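Local coordinates for putative nucleotide sugar epimerase/ dehydratase (Bordetella bronchiseptica, PDB 2Q1S), which binds NAD(H) in a Rossmann fold and probably acts as a nucleotide-sugar epimerase or dehydratase in the biosynthesis of the lipopolysaccharide O-antigen, at residues Ile87-Leu96 with Leu128-Arg136; Gly111-Asp122 with Asn177-Lys185. All coordinates share one frame; numbering follows the deposited sequence. Where two conformers were deposited one is given.

Contact 1 of 2, residues Ile87-Leu96 with Leu128-Arg136. With NAI (1,4-dihydronicotinamide adenine dinucleotide), chain B.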
loop_
_atom_site.group_PDB
_atom_site.type_symbol
_atom_site.label_atom_id
_atom_site.label_comp_id
_atom_site.label_asym_id
_atom_site.label_seq_id
_atom_site.Cartn_x
_atom_site.Cartn_y
_atom_site.Cartn_z
ATOM N N ILE A 87 -9.454 -13.099 8.106
ATOM C CA ILE A 87 -8.034 -13.215 8.440
ATOM C C ILE A 87 -7.480 -12.000 9.180
ATOM O O ILE A 87 -6.379 -12.060 9.762
ATOM C CB ILE A 87 -7.182 -13.593 7.213
ATOM C CG1 ILE A 87 -5.824 -14.107 7.647
ATOM C CG2 ILE A 87 -6.951 -12.384 6.299
ATOM C CD1 ILE A 87 -5.852 -15.417 8.509
ATOM N N THR A 88 -8.197 -10.871 9.137
ATOM C CA THR A 88 -7.795 -9.714 9.974
ATOM C C THR A 88 -8.232 -9.785 11.428
ATOM O O THR A 88 -7.917 -8.904 12.242
ATOM C CB THR A 88 -8.278 -8.371 9.368
ATOM O OG1 THR A 88 -9.714 -8.320 9.474
ATOM C CG2 THR A 88 -7.813 -8.273 7.930
ATOM N N ASP A 89 -8.986 -10.819 11.779
ATOM C CA ASP A 89 -9.474 -10.917 13.151
ATOM C C ASP A 89 -8.346 -11.164 14.179
ATOM O O ASP A 89 -7.588 -12.127 14.069
ATOM C CB ASP A 89 -10.562 -12.003 13.253
ATOM C CG ASP A 89 -11.142 -12.106 14.649
ATOM O OD1 ASP A 89 -11.923 -11.214 15.052
ATOM O OD2 ASP A 89 -10.772 -13.050 15.375
ATOM N N ASP A 90 -8.207 -10.282 15.164
ATOM C CA ASP A 90 -7.091 -10.391 16.115
ATOM C C ASP A 90 -7.083 -11.703 16.903
ATOM O O ASP A 90 -6.036 -12.318 17.043
ATOM C CB ASP A 90 -7.094 -9.208 17.084
ATOM C CG ASP A 90 -6.650 -7.911 16.408
ATOM O OD1 ASP A 90 -5.916 -7.999 15.384
ATOM O OD2 ASP A 90 -7.038 -6.833 16.915
ATOM N N ALA A 91 -8.240 -12.119 17.389
ATOM C CA ALA A 91 -8.325 -13.386 18.127
ATOM C C ALA A 91 -7.905 -14.550 17.251
ATOM O O ALA A 91 -7.104 -15.413 17.675
ATOM C CB ALA A 91 -9.736 -13.596 18.624
ATOM N N LEU A 92 -8.424 -14.587 16.026
ATOM C CA LEU A 92 -8.077 -15.690 15.120
ATOM C C LEU A 92 -6.575 -15.725 14.897
ATOM O O LEU A 92 -5.938 -16.756 15.050
ATOM C CB LEU A 92 -8.855 -15.633 13.789
ATOM C CG LEU A 92 -8.480 -16.758 12.807
ATOM C CD1 LEU A 92 -8.982 -18.142 13.154
ATOM C CD2 LEU A 92 -8.922 -16.395 11.407
ATOM N N LEU A 93 -5.995 -14.580 14.540
ATOM C CA LEU A 93 -4.577 -14.488 14.337
ATOM C C LEU A 93 -3.769 -14.957 15.561
ATOM O O LEU A 93 -2.831 -15.735 15.406
ATOM C CB LEU A 93 -4.199 -13.065 13.906
ATOM C CG LEU A 93 -4.566 -12.681 12.463
ATOM C CD1 LEU A 93 -4.598 -11.126 12.374
ATOM C CD2 LEU A 93 -3.671 -13.311 11.376
ATOM N N ALA A 94 -4.154 -14.526 16.771
ATOM C CA ALA A 94 -3.370 -14.908 17.947
ATOM C C ALA A 94 -3.496 -16.415 18.228
ATOM O O ALA A 94 -2.581 -17.009 18.822
ATOM C CB ALA A 94 -3.793 -14.107 19.154
ATOM N N SER A 95 -4.608 -17.008 17.778
ATOM C CA SER A 95 -4.885 -18.435 17.968
ATOM C C SER A 95 -4.072 -19.326 17.050
ATOM O O SER A 95 -3.942 -20.520 17.346
ATOM C CB SER A 95 -6.389 -18.778 17.811
ATOM O OG SER A 95 -6.756 -18.921 16.437
ATOM N N LEU A 96 -3.578 -18.787 15.936
ATOM C CA LEU A 96 -2.853 -19.597 14.964
ATOM C C LEU A 96 -1.585 -20.169 15.587
ATOM O O LEU A 96 -0.875 -19.487 16.340
ATOM C CB LEU A 96 -2.504 -18.783 13.718
ATOM C CG LEU A 96 -3.704 -18.309 12.883
ATOM C CD1 LEU A 96 -3.211 -17.579 11.633
ATOM C CD2 LEU A 96 -4.600 -19.474 12.485
ATOM N N LEU A 128 -5.140 -4.950 4.275
ATOM C CA LEU A 128 -4.822 -5.255 5.673
ATOM C C LEU A 128 -4.743 -6.757 5.917
ATOM O O LEU A 128 -4.012 -7.203 6.798
ATOM C CB LEU A 128 -5.841 -4.563 6.585
ATOM C CG LEU A 128 -5.630 -4.707 8.075
ATOM C CD1 LEU A 128 -4.378 -3.912 8.542
ATOM C CD2 LEU A 128 -6.876 -4.256 8.805
ATOM N N THR A 129 -5.485 -7.499 5.106
ATOM C CA THR A 129 -5.452 -8.979 5.182
ATOM C C THR A 129 -3.993 -9.464 5.065
ATOM O O THR A 129 -3.508 -10.236 5.912
ATOM C CB THR A 129 -6.240 -9.537 3.983
ATOM O OG1 THR A 129 -5.887 -8.775 2.808
ATOM C CG2 THR A 129 -7.715 -9.474 4.232
ATOM N N THR A 130 -3.282 -9.034 4.029
ATOM C CA THR A 130 -1.918 -9.478 3.799
ATOM C C THR A 130 -0.976 -9.073 4.928
ATOM O O THR A 130 -0.161 -9.881 5.415
ATOM C CB THR A 130 -1.413 -8.942 2.460
ATOM O OG1 THR A 130 -2.373 -9.301 1.452
ATOM C CG2 THR A 130 -0.044 -9.540 2.117
ATOM N N LEU A 131 -1.062 -7.806 5.340
ATOM C CA LEU A 131 -0.161 -7.301 6.377
ATOM C C LEU A 131 -0.364 -8.083 7.697
ATOM O O LEU A 131 0.634 -8.501 8.312
ATOM C CB LEU A 131 -0.448 -5.790 6.586
ATOM C CG LEU A 131 0.501 -5.213 7.639
ATOM C CD1 LEU A 131 1.965 -5.359 7.235
ATOM C CD2 LEU A 131 0.110 -3.730 7.860
ATOM N N LYS A 132 -1.603 -8.216 8.152
ATOM C CA LYS A 132 -1.853 -8.870 9.441
ATOM C C LYS A 132 -1.482 -10.358 9.378
ATOM O O LYS A 132 -0.955 -10.905 10.345
ATOM C CB LYS A 132 -3.272 -8.662 9.916
ATOM C CG LYS A 132 -3.541 -7.161 10.175
ATOM C CD LYS A 132 -4.880 -6.924 10.851
ATOM C CE LYS A 132 -4.919 -7.274 12.344
ATOM N NZ LYS A 132 -6.217 -6.941 12.989
ATOM N N LEU A 133 -1.745 -10.980 8.236
ATOM C CA LEU A 133 -1.364 -12.386 8.084
ATOM C C LEU A 133 0.133 -12.523 8.198
ATOM O O LEU A 133 0.663 -13.355 8.978
ATOM C CB LEU A 133 -1.889 -12.904 6.733
ATOM C CG LEU A 133 -1.452 -14.368 6.461
ATOM C CD1 LEU A 133 -2.022 -15.394 7.442
ATOM C CD2 LEU A 133 -1.800 -14.724 5.034
ATOM N N TYR A 134 0.881 -11.753 7.407
ATOM C CA TYR A 134 2.331 -11.853 7.376
ATOM C C TYR A 134 2.934 -11.535 8.742
ATOM O O TYR A 134 3.904 -12.169 9.189
ATOM C CB TYR A 134 2.881 -10.919 6.314
ATOM C CG TYR A 134 2.690 -11.408 4.886
ATOM C CD1 TYR A 134 1.952 -12.589 4.600
ATOM C CD2 TYR A 134 3.234 -10.696 3.818
ATOM C CE1 TYR A 134 1.824 -13.038 3.294
ATOM C CE2 TYR A 134 3.095 -11.107 2.508
ATOM C CZ TYR A 134 2.370 -12.280 2.236
ATOM O OH TYR A 134 2.241 -12.706 0.926
ATOM N N GLU A 135 2.354 -10.547 9.427
ATOM C CA GLU A 135 2.842 -10.169 10.755
ATOM C C GLU A 135 2.727 -11.331 11.751
ATOM O O GLU A 135 3.607 -11.534 12.593
ATOM C CB GLU A 135 2.084 -8.933 11.252
ATOM C CG GLU A 135 2.559 -8.370 12.583
ATOM C CD GLU A 135 3.999 -7.845 12.603
ATOM O OE1 GLU A 135 4.725 -7.737 11.575
ATOM O OE2 GLU A 135 4.441 -7.588 13.748
ATOM N N ARG A 136 1.642 -12.080 11.642
ATOM C CA ARG A 136 1.458 -13.280 12.465
ATOM C C ARG A 136 2.401 -14.426 12.079
ATOM O O ARG A 136 2.913 -15.124 12.990
ATOM C CB ARG A 136 0.018 -13.758 12.462
ATOM C CG ARG A 136 -0.234 -14.961 13.416
ATOM C CD ARG A 136 0.186 -14.673 14.854
ATOM N NE ARG A 136 -0.002 -15.864 15.702
ATOM C CZ ARG A 136 0.863 -16.251 16.637
ATOM N NH1 ARG A 136 1.948 -15.529 16.883
ATOM N NH2 ARG A 136 0.624 -17.345 17.356
HETATM P PA NAI B . -13.054 -14.891 -4.833
HETATM O O1A NAI B . -13.729 -13.620 -4.461
HETATM O O2A NAI B . -13.918 -16.098 -5.270
HETATM O O5B NAI B . -12.078 -15.367 -3.735
HETATM C C5B NAI B . -11.588 -14.552 -2.664
HETATM C C4B NAI B . -11.976 -15.139 -1.318
HETATM O O4B NAI B . -11.504 -14.275 -0.291
HETATM C C3B NAI B . -13.517 -15.238 -1.169
HETATM O O3B NAI B . -13.881 -16.569 -0.762
HETATM C C2B NAI B . -13.809 -14.265 -0.036
HETATM O O2B NAI B . -14.934 -14.581 0.842
HETATM C C1B NAI B . -12.500 -14.299 0.755
HETATM N N9A NAI B . -12.297 -13.173 1.650
HETATM C C8A NAI B . -12.613 -11.863 1.418
HETATM N N7A NAI B . -12.229 -11.130 2.465
HETATM C C5A NAI B . -11.642 -11.935 3.396
HETATM C C6A NAI B . -11.031 -11.792 4.725
HETATM N N6A NAI B . -10.923 -10.616 5.355
HETATM N N1A NAI B . -10.536 -12.898 5.363
HETATM C C2A NAI B . -10.642 -14.105 4.743
HETATM N N3A NAI B . -11.173 -14.344 3.532
HETATM C C4A NAI B . -11.688 -13.293 2.800
HETATM O O3 NAI B . -12.116 -14.472 -6.059
HETATM P PN NAI B . -10.998 -15.349 -6.850
HETATM O O1N NAI B . -11.087 -15.065 -8.265
HETATM O O2N NAI B . -11.066 -16.738 -6.268
HETATM O O5D NAI B . -9.625 -14.693 -6.243
HETATM C C5D NAI B . -8.650 -15.478 -5.535
HETATM C C4D NAI B . -7.341 -14.686 -5.543
HETATM O O4D NAI B . -6.874 -14.595 -6.868
HETATM C C3D NAI B . -7.525 -13.230 -5.114
HETATM O O3D NAI B . -6.405 -12.886 -4.288
HETATM C C2D NAI B . -7.538 -12.465 -6.403
HETATM O O2D NAI B . -7.099 -11.093 -6.211
HETATM C C1D NAI B . -6.556 -13.237 -7.239
HETATM N N1N NAI B . -6.733 -13.068 -8.658
HETATM C C2N NAI B . -7.781 -13.631 -9.344
HETATM C C3N NAI B . -7.906 -13.469 -10.721
HETATM C C7N NAI B . -9.072 -14.073 -11.499
HETATM O O7N NAI B . -9.106 -13.908 -12.707
HETATM N N7N NAI B . -9.984 -14.786 -10.792
HETATM C C4N NAI B . -6.910 -12.763 -11.448
HETATM C C5N NAI B . -5.817 -12.227 -10.709
HETATM C C6N NAI B . -5.743 -12.427 -9.331
#
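K132 and R136, one turn apart on helix 128-136, reach across to 87-96 at two places. The K132 chain turns at chi3 (75°) after running over L93 CD1, which meets its CB at 3.7 Å, and K132 NZ donates to T88 O at 2.7 Å, in the carbonyl plane, and to D90 OD1 at 2.6 Å, the latter a salt bridge from above the carboxylate plane. R136 leaves its helix with CG anti to the backbone N (chi1 -175°) and bends at chi2, its CB against L93 CD2, the two side chains running antiparallel. Its NH2 then bonds L96 O at 2.8 Å, nearly in line with the C=O, while NE makes a weak bond to L93 O, so the guanidinium sits near the C-terminal end of helix 90-95, where its charge would probably be favourable. Deeper in, I87 CG2 packs on T129 CG2 at 3.7 Å, and I87 CD1 touches L133 CD1. T88 turns its methyl onto the T129 backbone, and its OG1 bonds E124 and S86. I87 N donates an almost straight bond (170°) to N1A of the NADH adenine, with T129 CG2 beside N6A, an arrangement typical of the adenine end of a Rossmann-fold dinucleotide site.

Contact 2 of 2, residues Gly111-Asp122 with Asn177-Lys185. With NAI (1,4-dihydronicotinamide adenine dinucleotide), chain B.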
loop_
_atom_site.group_PDB
_atom_site.type_symbol
_atom_site.label_atom_id
_atom_site.label_comp_id
_atom_site.label_asym_id
_atom_site.label_seq_id
_atom_site.Cartn_x
_atom_site.Cartn_y
_atom_site.Cartn_z
ATOM N N GLY A 111 -14.534 -7.134 -6.757
ATOM C CA GLY A 111 -13.242 -7.044 -7.428
ATOM C C GLY A 111 -13.015 -5.565 -7.747
ATOM O O GLY A 111 -13.297 -4.717 -6.904
ATOM N N ASN A 112 -12.545 -5.275 -8.954
ATOM C CA ASN A 112 -12.309 -3.876 -9.363
ATOM C C ASN A 112 -13.483 -2.950 -9.068
ATOM O O ASN A 112 -13.342 -1.922 -8.396
ATOM C CB ASN A 112 -11.911 -3.762 -10.848
ATOM C CG ASN A 112 -10.564 -4.316 -11.105
ATOM O OD1 ASN A 112 -9.546 -3.696 -10.782
ATOM N ND2 ASN A 112 -10.525 -5.509 -11.686
ATOM N N GLN A 113 -14.652 -3.282 -9.596
ATOM C CA GLN A 113 -15.786 -2.382 -9.449
ATOM C C GLN A 113 -16.190 -2.217 -8.002
ATOM O O GLN A 113 -16.420 -1.093 -7.555
ATOM C CB GLN A 113 -16.974 -2.881 -10.266
ATOM C CG GLN A 113 -16.772 -2.550 -11.739
ATOM N N SER A 114 -16.249 -3.314 -7.248
ATOM C CA SER A 114 -16.657 -3.209 -5.851
ATOM C C SER A 114 -15.667 -2.290 -5.111
ATOM O O SER A 114 -16.080 -1.484 -4.255
ATOM C CB SER A 114 -16.550 -4.585 -5.182
ATOM O OG SER A 114 -17.385 -5.535 -5.865
ATOM N N SER A 115 -14.379 -2.436 -5.436
ATOM C CA SER A 115 -13.338 -1.681 -4.701
ATOM C C SER A 115 -13.470 -0.178 -4.957
ATOM O O SER A 115 -13.194 0.641 -4.077
ATOM C CB SER A 115 -11.918 -2.173 -5.025
ATOM O OG SER A 115 -11.521 -1.755 -6.314
ATOM N N ILE A 116 -13.820 0.203 -6.187
ATOM C CA ILE A 116 -14.055 1.612 -6.543
ATOM C C ILE A 116 -15.242 2.213 -5.762
ATOM O O ILE A 116 -15.187 3.332 -5.272
ATOM C CB ILE A 116 -14.267 1.776 -8.105
ATOM C CG1 ILE A 116 -12.943 1.509 -8.845
ATOM C CG2 ILE A 116 -14.758 3.172 -8.453
ATOM C CD1 ILE A 116 -13.020 1.415 -10.374
ATOM N N HIS A 117 -16.297 1.414 -5.645
ATOM C CA HIS A 117 -17.489 1.781 -4.896
ATOM C C HIS A 117 -17.168 2.039 -3.414
ATOM O O HIS A 117 -17.744 2.945 -2.815
ATOM C CB HIS A 117 -18.554 0.677 -5.096
ATOM C CG HIS A 117 -19.826 0.917 -4.363
ATOM N ND1 HIS A 117 -20.876 1.618 -4.909
ATOM C CD2 HIS A 117 -20.218 0.570 -3.114
ATOM C CE1 HIS A 117 -21.870 1.678 -4.036
ATOM N NE2 HIS A 117 -21.490 1.046 -2.937
ATOM N N ASP A 118 -16.304 1.201 -2.822
ATOM C CA ASP A 118 -15.950 1.377 -1.415
ATOM C C ASP A 118 -14.499 0.992 -1.141
ATOM O O ASP A 118 -14.182 -0.169 -0.793
ATOM C CB ASP A 118 -16.885 0.576 -0.488
ATOM C CG ASP A 118 -16.688 0.920 0.975
ATOM O OD1 ASP A 118 -15.656 1.525 1.343
ATOM O OD2 ASP A 118 -17.613 0.652 1.769
ATOM N N PRO A 119 -13.579 1.959 -1.314
ATOM C CA PRO A 119 -12.163 1.686 -1.063
ATOM C C PRO A 119 -11.840 1.241 0.356
ATOM O O PRO A 119 -10.793 0.617 0.541
ATOM C CB PRO A 119 -11.488 3.041 -1.384
ATOM C CG PRO A 119 -12.408 3.658 -2.393
ATOM C CD PRO A 119 -13.806 3.321 -1.846
ATOM N N LEU A 120 -12.693 1.588 1.333
ATOM C CA LEU A 120 -12.403 1.177 2.715
ATOM C C LEU A 120 -12.767 -0.296 2.972
ATOM O O LEU A 120 -12.038 -0.993 3.662
ATOM C CB LEU A 120 -13.113 2.121 3.710
ATOM C CG LEU A 120 -12.852 3.632 3.578
ATOM C CD1 LEU A 120 -13.467 4.455 4.709
ATOM C CD2 LEU A 120 -11.336 3.864 3.545
ATOM N N ALA A 121 -13.875 -0.771 2.383
ATOM C CA ALA A 121 -14.165 -2.206 2.366
ATOM C C ALA A 121 -13.060 -2.961 1.612
ATOM O O ALA A 121 -12.624 -4.042 2.058
ATOM C CB ALA A 121 -15.508 -2.456 1.703
ATOM N N ASP A 122 -12.538 -2.403 0.506
ATOM C CA ASP A 122 -11.448 -3.024 -0.182
ATOM C C ASP A 122 -10.221 -3.108 0.730
ATOM O O ASP A 122 -9.602 -4.154 0.833
ATOM C CB ASP A 122 -11.072 -2.272 -1.452
ATOM C CG ASP A 122 -9.831 -2.887 -2.100
ATOM O OD1 ASP A 122 -10.012 -3.912 -2.815
ATOM O OD2 ASP A 122 -8.715 -2.391 -1.879
ATOM N N ASN A 177 -3.183 2.466 -12.206
ATOM C CA ASN A 177 -3.820 1.569 -11.264
ATOM C C ASN A 177 -5.249 2.053 -11.168
ATOM O O ASN A 177 -5.561 3.087 -10.561
ATOM C CB ASN A 177 -3.101 1.582 -9.930
ATOM C CG ASN A 177 -1.616 1.383 -10.100
ATOM O OD1 ASN A 177 -1.169 0.391 -10.701
ATOM N ND2 ASN A 177 -0.844 2.356 -9.645
ATOM N N ASP A 178 -6.114 1.307 -11.843
ATOM C CA ASP A 178 -7.443 1.781 -12.133
ATOM C C ASP A 178 -8.395 1.733 -10.931
ATOM O O ASP A 178 -9.469 2.316 -10.995
ATOM C CB ASP A 178 -8.037 0.907 -13.244
ATOM C CG ASP A 178 -8.257 -0.537 -12.787
ATOM O OD1 ASP A 178 -7.329 -1.134 -12.175
ATOM O OD2 ASP A 178 -9.375 -1.076 -12.996
ATOM N N SER A 179 -8.019 1.013 -9.870
ATOM C CA SER A 179 -8.956 0.748 -8.776
ATOM C C SER A 179 -8.191 0.552 -7.497
ATOM O O SER A 179 -7.017 0.196 -7.518
ATOM C CB SER A 179 -9.761 -0.521 -9.066
ATOM O OG SER A 179 -8.911 -1.647 -9.178
ATOM N N PRO A 180 -8.892 0.721 -6.357
ATOM C CA PRO A 180 -8.275 0.318 -5.081
ATOM C C PRO A 180 -7.884 -1.153 -5.053
ATOM O O PRO A 180 -6.888 -1.505 -4.481
ATOM C CB PRO A 180 -9.365 0.691 -4.048
ATOM C CG PRO A 180 -10.155 1.824 -4.719
ATOM C CD PRO A 180 -10.212 1.367 -6.171
ATOM N N TYR A 181 -8.694 -2.018 -5.674
ATOM C CA TYR A 181 -8.307 -3.408 -5.844
ATOM C C TYR A 181 -6.930 -3.543 -6.443
ATOM O O TYR A 181 -6.109 -4.306 -5.943
ATOM C CB TYR A 181 -9.334 -4.095 -6.773
ATOM C CG TYR A 181 -9.011 -5.548 -7.087
ATOM C CD1 TYR A 181 -8.196 -5.895 -8.147
ATOM C CD2 TYR A 181 -9.621 -6.577 -6.355
ATOM C CE1 TYR A 181 -7.931 -7.204 -8.442
ATOM C CE2 TYR A 181 -9.346 -7.905 -6.646
ATOM C CZ TYR A 181 -8.498 -8.187 -7.684
ATOM O OH TYR A 181 -8.256 -9.518 -7.994
ATOM N N SER A 182 -6.672 -2.863 -7.547
ATOM C CA SER A 182 -5.374 -3.018 -8.218
ATOM C C SER A 182 -4.219 -2.578 -7.295
ATOM O O SER A 182 -3.150 -3.201 -7.256
ATOM C CB SER A 182 -5.353 -2.257 -9.552
ATOM O OG SER A 182 -5.400 -0.846 -9.382
ATOM N N MET A 183 -4.466 -1.500 -6.552
ATOM C CA MET A 183 -3.448 -1.014 -5.606
ATOM C C MET A 183 -3.236 -2.029 -4.492
ATOM O O MET A 183 -2.124 -2.336 -4.131
ATOM C CB MET A 183 -3.860 0.350 -5.046
ATOM C CG MET A 183 -3.827 1.410 -6.159
ATOM S SD MET A 183 -4.041 3.106 -5.492
ATOM C CE MET A 183 -5.732 3.033 -4.873
ATOM N N SER A 184 -4.322 -2.530 -3.926
ATOM C CA SER A 184 -4.179 -3.557 -2.866
ATOM C C SER A 184 -3.385 -4.768 -3.336
ATOM O O SER A 184 -2.549 -5.311 -2.585
ATOM C CB SER A 184 -5.550 -4.036 -2.453
ATOM O OG SER A 184 -6.187 -3.070 -1.627
ATOM N N LYS A 185 -3.614 -5.211 -4.580
ATOM C CA LYS A 185 -2.872 -6.381 -5.065
ATOM C C LYS A 185 -1.375 -6.079 -5.130
ATOM O O LYS A 185 -0.543 -6.872 -4.714
ATOM C CB LYS A 185 -3.383 -6.859 -6.458
ATOM C CG LYS A 185 -4.829 -7.350 -6.464
ATOM C CD LYS A 185 -5.168 -8.283 -5.333
ATOM C CE LYS A 185 -4.351 -9.564 -5.352
ATOM N NZ LYS A 185 -4.789 -10.534 -4.255
HETATM P PA NAI B . -13.054 -14.891 -4.833
HETATM O O1A NAI B . -13.729 -13.620 -4.461
HETATM O O2A NAI B . -13.918 -16.098 -5.270
HETATM O O5B NAI B . -12.078 -15.367 -3.735
HETATM C C5B NAI B . -11.588 -14.552 -2.664
HETATM C C4B NAI B . -11.976 -15.139 -1.318
HETATM O O4B NAI B . -11.504 -14.275 -0.291
HETATM C C3B NAI B . -13.517 -15.238 -1.169
HETATM O O3B NAI B . -13.881 -16.569 -0.762
HETATM C C2B NAI B . -13.809 -14.265 -0.036
HETATM O O2B NAI B . -14.934 -14.581 0.842
HETATM C C1B NAI B . -12.500 -14.299 0.755
HETATM N N9A NAI B . -12.297 -13.173 1.650
HETATM C C8A NAI B . -12.613 -11.863 1.418
HETATM N N7A NAI B . -12.229 -11.130 2.465
HETATM C C5A NAI B . -11.642 -11.935 3.396
HETATM C C6A NAI B . -11.031 -11.792 4.725
HETATM N N6A NAI B . -10.923 -10.616 5.355
HETATM N N1A NAI B . -10.536 -12.898 5.363
HETATM C C2A NAI B . -10.642 -14.105 4.743
HETATM N N3A NAI B . -11.173 -14.344 3.532
HETATM C C4A NAI B . -11.688 -13.293 2.800
HETATM O O3 NAI B . -12.116 -14.472 -6.059
HETATM P PN NAI B . -10.998 -15.349 -6.850
HETATM O O1N NAI B . -11.087 -15.065 -8.265
HETATM O O2N NAI B . -11.066 -16.738 -6.268
HETATM O O5D NAI B . -9.625 -14.693 -6.243
HETATM C C5D NAI B . -8.650 -15.478 -5.535
HETATM C C4D NAI B . -7.341 -14.686 -5.543
HETATM O O4D NAI B . -6.874 -14.595 -6.868
HETATM C C3D NAI B . -7.525 -13.230 -5.114
HETATM O O3D NAI B . -6.405 -12.886 -4.288
HETATM C C2D NAI B . -7.538 -12.465 -6.403
HETATM O O2D NAI B . -7.099 -11.093 -6.211
HETATM C C1D NAI B . -6.556 -13.237 -7.239
HETATM N N1N NAI B . -6.733 -13.068 -8.658
HETATM C C2N NAI B . -7.781 -13.631 -9.344
HETATM C C3N NAI B . -7.906 -13.469 -10.721
HETATM C C7N NAI B . -9.072 -14.073 -11.499
HETATM O O7N NAI B . -9.106 -13.908 -12.707
HETATM N N7N NAI B . -9.984 -14.786 -10.792
HETATM C C4N NAI B . -6.910 -12.763 -11.448
HETATM C C5N NAI B . -5.817 -12.227 -10.709
HETATM C C6N NAI B . -5.743 -12.427 -9.331
#
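With chi1 at 74°, S115 OG is tucked between its own backbone N and carbonyl carbon, where it gives its proton to N112 O and accepts from Y181 N at 2.9 Å. S179 takes a similar turn (chi1 61°), and one hydroxyl does two jobs: OG caps helix 180-185 by accepting from S182 N, and donates to N112 OD1 at 2.7 Å, in the amide plane on a lone pair. D122 offers OD2 to S184 OG at 2.6 Å, on the syn side and slightly out of the carboxylate plane; its OD1 is held by N126, and S184 OG also bonds T127. Three hydroxyls thus tie the two segments together. P180 enters as a knob into the hole that S115, I116, P119 and D122 form on 111-122, its CG 3.7 Å from P119 CG and its CD against I116 CG1, the I116 chain crossing the proline at about a right angle.

Y181 leaves the same turn, its CB 3.2 Å from S115 OG and its ring beside G111 and N112. The phenol OH shares a hydrogen bond of 2.6 Å with O2D of the nicotinamide ribose. K185, one turn later and bent at chi2 and chi3, lays CD over the rim of one ring face and brings NZ to both ribose hydroxyls, 2.9 Å from O3D; S149 O is a further partner of NZ. This Tyr-x-x-x-Lys pair is the signature of short-chain dehydrogenases/reductases, consistent with a role at the active site.

Helices 112-117 and 180-185 run nearly perpendicular, their axes 8.5 Å apart at closest approach. Helix 119-126 follows on to flank the start of helix 180-199, Y148 of strand 145-151 bonds K185 O, and Y194 of the second subunit packs on I116 and P180.

Contacts 1 and 2 lie about 21 Å apart between centres, with nearest atoms about 6 Å apart and no direct touch. Their segments alternate along the chain, 87-96, 111-122, 128-136, 177-185, and helices 119-126 and 128-137 succeed one another, carrying the chain from contact 2 to contact 1. The parallel strands 102-105 and 145-151 of the central sheet fall between these segments. NADH bridges the distance: contact 1 meets its adenine, contact 2 its nicotinamide ribose. Helix 128-137 also packs on helix 180-199 through T130, L131 and Y134. Both contacts touch the second subunit, so cofactor site and dimer surface draw on the same helices.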